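Local coordinates for protein L-lactate dehydrogenase (Trichomonas vaginalis, PDB 4UUL) that is a lactate dehydrogenase of the lactate/malate dehydrogenase superfamily, probably interconverting 2-oxo and L-2-hydroxy acids with NAD(H), at residues Phe77-Ser88 and Trp118-Gly129. The protein carries 1 engineered substitution. Numbering follows the deposited sequence.
Sequences FKDIDCAFLVAS and WAKPSVKVLVIG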
loop_
_atom_site.group_PDB
_atom_site.type_symbol
_atom_site.label_atom_id
_atom_site.label_comp_id
_atom_site.label_asym_id
_atom_site.label_seq_id
_atom_site.Cartn_x
_atom_site.Cartn_y
_atom_site.Cartn_z
ATOM N N PHE B 77 -0.580 1.307 -23.584
ATOM C CA PHE B 77 -1.760 2.167 -23.723
ATOM C C PHE B 77 -2.960 1.474 -24.376
ATOM O O PHE B 77 -4.055 2.000 -24.370
ATOM C CB PHE B 77 -1.442 3.465 -24.500
ATOM C CG PHE B 77 -0.571 4.456 -23.734
ATOM C CD1 PHE B 77 0.806 4.345 -23.755
ATOM C CD2 PHE B 77 -1.126 5.476 -22.986
ATOM C CE1 PHE B 77 1.602 5.224 -23.075
ATOM C CE2 PHE B 77 -0.310 6.360 -22.308
ATOM C CZ PHE B 77 1.030 6.228 -22.344
ATOM N N LYS B 78 -2.753 0.300 -24.959
ATOM C CA LYS B 78 -3.786 -0.367 -25.750
ATOM C C LYS B 78 -5.039 -0.691 -24.935
ATOM O O LYS B 78 -5.010 -1.471 -23.989
ATOM C CB LYS B 78 -3.250 -1.616 -26.435
ATOM C CG LYS B 78 -4.254 -2.227 -27.373
ATOM C CD LYS B 78 -3.625 -3.361 -28.175
ATOM C CE LYS B 78 -4.641 -4.031 -29.100
ATOM N NZ LYS B 78 -4.036 -5.093 -29.972
ATOM N N ASP B 79 -6.135 -0.073 -25.321
ATOM C CA ASP B 79 -7.470 -0.342 -24.804
ATOM C C ASP B 79 -7.571 -0.123 -23.297
ATOM O O ASP B 79 -8.415 -0.754 -22.631
ATOM C CB ASP B 79 -7.959 -1.739 -25.210
ATOM C CG ASP B 79 -8.064 -1.913 -26.726
ATOM O OD1 ASP B 79 -8.329 -0.923 -27.425
ATOM O OD2 ASP B 79 -7.902 -3.036 -27.213
ATOM N N ILE B 80 -6.807 0.821 -22.763
ATOM C CA ILE B 80 -6.915 1.128 -21.346
ATOM C C ILE B 80 -8.193 1.881 -20.995
ATOM O O ILE B 80 -8.674 2.694 -21.784
ATOM C CB ILE B 80 -5.654 1.815 -20.789
ATOM C CG1 ILE B 80 -5.402 3.165 -21.479
ATOM C CG2 ILE B 80 -4.461 0.859 -20.904
ATOM C CD1 ILE B 80 -4.378 3.989 -20.764
ATOM N N ASP B 81 -8.697 1.642 -19.781
ATOM C CA ASP B 81 -9.848 2.330 -19.187
ATOM C C ASP B 81 -9.453 3.551 -18.330
ATOM O O ASP B 81 -10.184 4.512 -18.222
ATOM C CB ASP B 81 -10.619 1.361 -18.300
ATOM C CG ASP B 81 -11.261 0.251 -19.110
ATOM O OD1 ASP B 81 -12.249 0.523 -19.811
ATOM O OD2 ASP B 81 -10.766 -0.871 -19.045
ATOM N N CYS B 82 -8.298 3.476 -17.701
ATOM C CA CYS B 82 -7.784 4.620 -16.943
ATOM C C CYS B 82 -6.242 4.591 -16.881
ATOM O O CYS B 82 -5.627 3.553 -17.166
ATOM C CB CYS B 82 -8.432 4.789 -15.559
ATOM S SG CYS B 82 -7.979 3.518 -14.376
ATOM N N ALA B 83 -5.644 5.734 -16.540
ATOM C CA ALA B 83 -4.228 5.854 -16.495
ATOM C C ALA B 83 -3.812 6.743 -15.364
ATOM O O ALA B 83 -4.381 7.808 -15.109
ATOM C CB ALA B 83 -3.708 6.477 -17.806
ATOM N N PHE B 84 -2.749 6.307 -14.686
ATOM C CA PHE B 84 -2.046 7.080 -13.665
ATOM C C PHE B 84 -0.710 7.495 -14.290
ATOM O O PHE B 84 0.216 6.676 -14.409
ATOM C CB PHE B 84 -1.827 6.235 -12.422
ATOM C CG PHE B 84 -3.095 5.866 -11.704
ATOM C CD1 PHE B 84 -3.840 4.750 -12.075
ATOM C CD2 PHE B 84 -3.539 6.637 -10.644
ATOM C CE1 PHE B 84 -4.983 4.416 -11.408
ATOM C CE2 PHE B 84 -4.714 6.261 -9.965
ATOM C CZ PHE B 84 -5.411 5.148 -10.361
ATOM N N LEU B 85 -0.640 8.772 -14.710
ATOM C CA LEU B 85 0.576 9.279 -15.385
ATOM C C LEU B 85 1.499 9.812 -14.297
ATOM O O LEU B 85 1.517 11.018 -13.970
ATOM C CB LEU B 85 0.232 10.325 -16.429
ATOM C CG LEU B 85 -0.613 9.849 -17.575
ATOM C CD1 LEU B 85 -0.742 10.932 -18.598
ATOM C CD2 LEU B 85 -0.204 8.543 -18.229
ATOM N N VAL B 86 2.277 8.899 -13.732
ATOM C CA VAL B 86 3.179 9.192 -12.623
ATOM C C VAL B 86 4.527 9.677 -13.122
ATOM O O VAL B 86 5.124 10.596 -12.561
ATOM C CB VAL B 86 3.402 7.909 -11.782
ATOM C CG1 VAL B 86 4.450 8.094 -10.713
ATOM C CG2 VAL B 86 2.050 7.507 -11.179
ATOM N N ALA B 87 5.019 9.067 -14.200
ATOM C CA ALA B 87 6.344 9.379 -14.730
ATOM C C ALA B 87 6.385 10.819 -15.221
ATOM O O ALA B 87 5.471 11.283 -15.883
ATOM C CB ALA B 87 6.720 8.418 -15.901
ATOM N N SER B 88 7.531 11.460 -15.025
ATOM C CA SER B 88 7.813 12.781 -15.573
ATOM C C SER B 88 9.336 12.966 -15.549
ATOM O O SER B 88 10.048 12.178 -14.969
ATOM C CB SER B 88 7.132 13.845 -14.762
ATOM O OG SER B 88 7.651 13.918 -13.479
ATOM N N TRP B 118 -4.289 4.758 -28.934
ATOM C CA TRP B 118 -4.489 3.412 -28.431
ATOM C C TRP B 118 -5.473 3.218 -27.284
ATOM O O TRP B 118 -6.000 2.111 -27.094
ATOM C CB TRP B 118 -3.125 2.852 -28.065
ATOM C CG TRP B 118 -2.252 2.636 -29.215
ATOM C CD1 TRP B 118 -2.547 1.947 -30.383
ATOM C CD2 TRP B 118 -0.898 3.054 -29.333
ATOM N NE1 TRP B 118 -1.466 1.949 -31.189
ATOM C CE2 TRP B 118 -0.438 2.616 -30.583
ATOM C CE3 TRP B 118 -0.030 3.759 -28.507
ATOM C CZ2 TRP B 118 0.858 2.854 -31.025
ATOM C CZ3 TRP B 118 1.263 3.986 -28.940
ATOM C CH2 TRP B 118 1.690 3.541 -30.190
ATOM N N ALA B 119 -5.673 4.230 -26.452
ATOM C CA ALA B 119 -6.542 4.057 -25.288
ATOM C C ALA B 119 -8.007 3.994 -25.727
ATOM O O ALA B 119 -8.380 4.435 -26.807
ATOM C CB ALA B 119 -6.312 5.177 -24.272
ATOM N N LYS B 120 -8.877 3.474 -24.864
ATOM C CA LYS B 120 -10.317 3.593 -25.145
ATOM C C LYS B 120 -10.733 5.063 -25.172
ATOM O O LYS B 120 -10.163 5.888 -24.460
ATOM C CB LYS B 120 -11.140 2.889 -24.079
ATOM C CG LYS B 120 -10.955 1.387 -24.028
ATOM C CD LYS B 120 -12.017 0.789 -23.110
ATOM C CE LYS B 120 -11.843 -0.692 -22.856
ATOM N NZ LYS B 120 -12.955 -1.144 -22.004
ATOM N N PRO B 121 -11.774 5.381 -25.956
ATOM C CA PRO B 121 -12.227 6.777 -25.983
ATOM C C PRO B 121 -12.751 7.252 -24.640
ATOM O O PRO B 121 -12.889 8.447 -24.431
ATOM C CB PRO B 121 -13.360 6.770 -27.032
ATOM C CG PRO B 121 -13.129 5.604 -27.849
ATOM C CD PRO B 121 -12.426 4.589 -27.016
ATOM N N SER B 122 -13.076 6.309 -23.760
ATOM C CA SER B 122 -13.597 6.589 -22.431
ATOM C C SER B 122 -12.522 6.705 -21.371
ATOM O O SER B 122 -12.814 6.899 -20.191
ATOM C CB SER B 122 -14.588 5.518 -22.029
ATOM O OG SER B 122 -14.016 4.238 -22.237
ATOM N N VAL B 123 -11.265 6.612 -21.777
ATOM C CA VAL B 123 -10.174 6.579 -20.797
ATOM C C VAL B 123 -10.206 7.775 -19.839
ATOM O O VAL B 123 -10.403 8.914 -20.263
ATOM C CB VAL B 123 -8.768 6.483 -21.508
ATOM C CG1 VAL B 123 -8.486 7.737 -22.348
ATOM C CG2 VAL B 123 -7.611 6.180 -20.553
ATOM N N LYS B 124 -9.935 7.528 -18.568
ATOM C CA LYS B 124 -9.770 8.575 -17.586
ATOM C C LYS B 124 -8.276 8.676 -17.216
ATOM O O LYS B 124 -7.697 7.759 -16.618
ATOM C CB LYS B 124 -10.655 8.310 -16.343
ATOM C CG LYS B 124 -12.135 8.424 -16.696
ATOM C CD LYS B 124 -13.114 8.287 -15.581
ATOM C CE LYS B 124 -14.459 8.847 -16.047
ATOM N NZ LYS B 124 -15.416 8.875 -15.011
ATOM N N VAL B 125 -7.690 9.807 -17.550
ATOM C CA VAL B 125 -6.277 10.049 -17.448
ATOM C C VAL B 125 -6.040 11.018 -16.287
ATOM O O VAL B 125 -6.442 12.169 -16.327
ATOM C CB VAL B 125 -5.718 10.683 -18.740
ATOM C CG1 VAL B 125 -4.224 10.897 -18.649
ATOM C CG2 VAL B 125 -6.103 9.848 -19.934
ATOM N N LEU B 126 -5.376 10.510 -15.248
ATOM C CA LEU B 126 -4.987 11.273 -14.081
ATOM C C LEU B 126 -3.498 11.588 -14.148
ATOM O O LEU B 126 -2.653 10.693 -14.079
ATOM C CB LEU B 126 -5.292 10.492 -12.823
ATOM C CG LEU B 126 -4.862 11.155 -11.515
ATOM C CD1 LEU B 126 -5.421 12.576 -11.363
ATOM C CD2 LEU B 126 -5.272 10.304 -10.328
ATOM N N VAL B 127 -3.180 12.864 -14.282
ATOM C CA VAL B 127 -1.798 13.319 -14.395
ATOM C C VAL B 127 -1.261 13.674 -13.026
ATOM O O VAL B 127 -1.818 14.502 -12.294
ATOM C CB VAL B 127 -1.707 14.523 -15.348
ATOM C CG1 VAL B 127 -0.267 14.937 -15.510
ATOM C CG2 VAL B 127 -2.349 14.172 -16.664
ATOM N N ILE B 128 -0.163 13.004 -12.659
ATOM C CA ILE B 128 0.461 13.126 -11.365
ATOM C C ILE B 128 1.849 13.713 -11.464
ATOM O O ILE B 128 2.207 14.596 -10.667
ATOM C CB ILE B 128 0.497 11.768 -10.673
ATOM C CG1 ILE B 128 -0.955 11.267 -10.470
ATOM C CG2 ILE B 128 1.248 11.815 -9.347
ATOM C CD1 ILE B 128 -1.105 9.819 -10.212
ATOM N N GLY B 129 2.631 13.275 -12.427
ATOM C CA GLY B 129 4.002 13.774 -12.582
ATOM C C GLY B 129 4.032 15.283 -12.793
ATOM O O GLY B 129 3.240 15.838 -13.523
HETATM O O HOH W 1 -12.933 4.451 -17.789
HETATM O O HOH W 2 -13.429 2.897 -20.055
HETATM O O HOH W 3 -11.563 -3.110 -20.335
#
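Asp81 and Lys120 form the salt bridge that closes the N-terminal end of two adjacent parallel strands, with OD1 2.8 Å from NZ. The lysine chain runs extended past the carbonyls of Asp79 and Ile80, and its ammonium meets OD1 on the syn side, 18° out of the carboxylate plane. One water links Asp81 OD2 to Lys120 NZ and another joins OD1 to Ser122 OG, while OD2 also takes the backbone N-H of His6.

Strands 82-85 and 124-127 run in parallel, 11° apart, and their backbones alternate as donor and acceptor: Lys124 N to Asp81 O, Ala83 N to Lys124 O, Leu126 N to Ala83 O, and Leu85 N to Leu126 O. Leu85 O ends the ladder by accepting two bonds, from Ile128 N at 2.9 Å, above the carbonyl plane, and from Gly129 N at 3.0 Å, within it. Having no side chain, Gly129 lets Val86 O come within 3.4 Å of its CA.

Mostly apolar side chains cover both faces. On one, Val125 chi1 (-178°) turns CG1 against Leu85 CD1, a tight 3.5 Å fit, and CD1 also meets Val127 CG2. On the other, Phe84 packs against Leu126 CD2. Just past the strand ends, Ile128 CD1 reaches the Phe84 ring edge, 4.0 Å from CD2, beside Val86 CG2.

Ser88 and Ile128, which contact NADH in complexes of this enzyme, follow the strands' C-terminal ends, as expected of a Rossmann fold. Helix 97-118 makes the beta-alpha-beta crossover and covers Leu85 and Val125, helix 242-257 packs on Phe84 and Leu126, and strand 5-10 flanks strand 82-85.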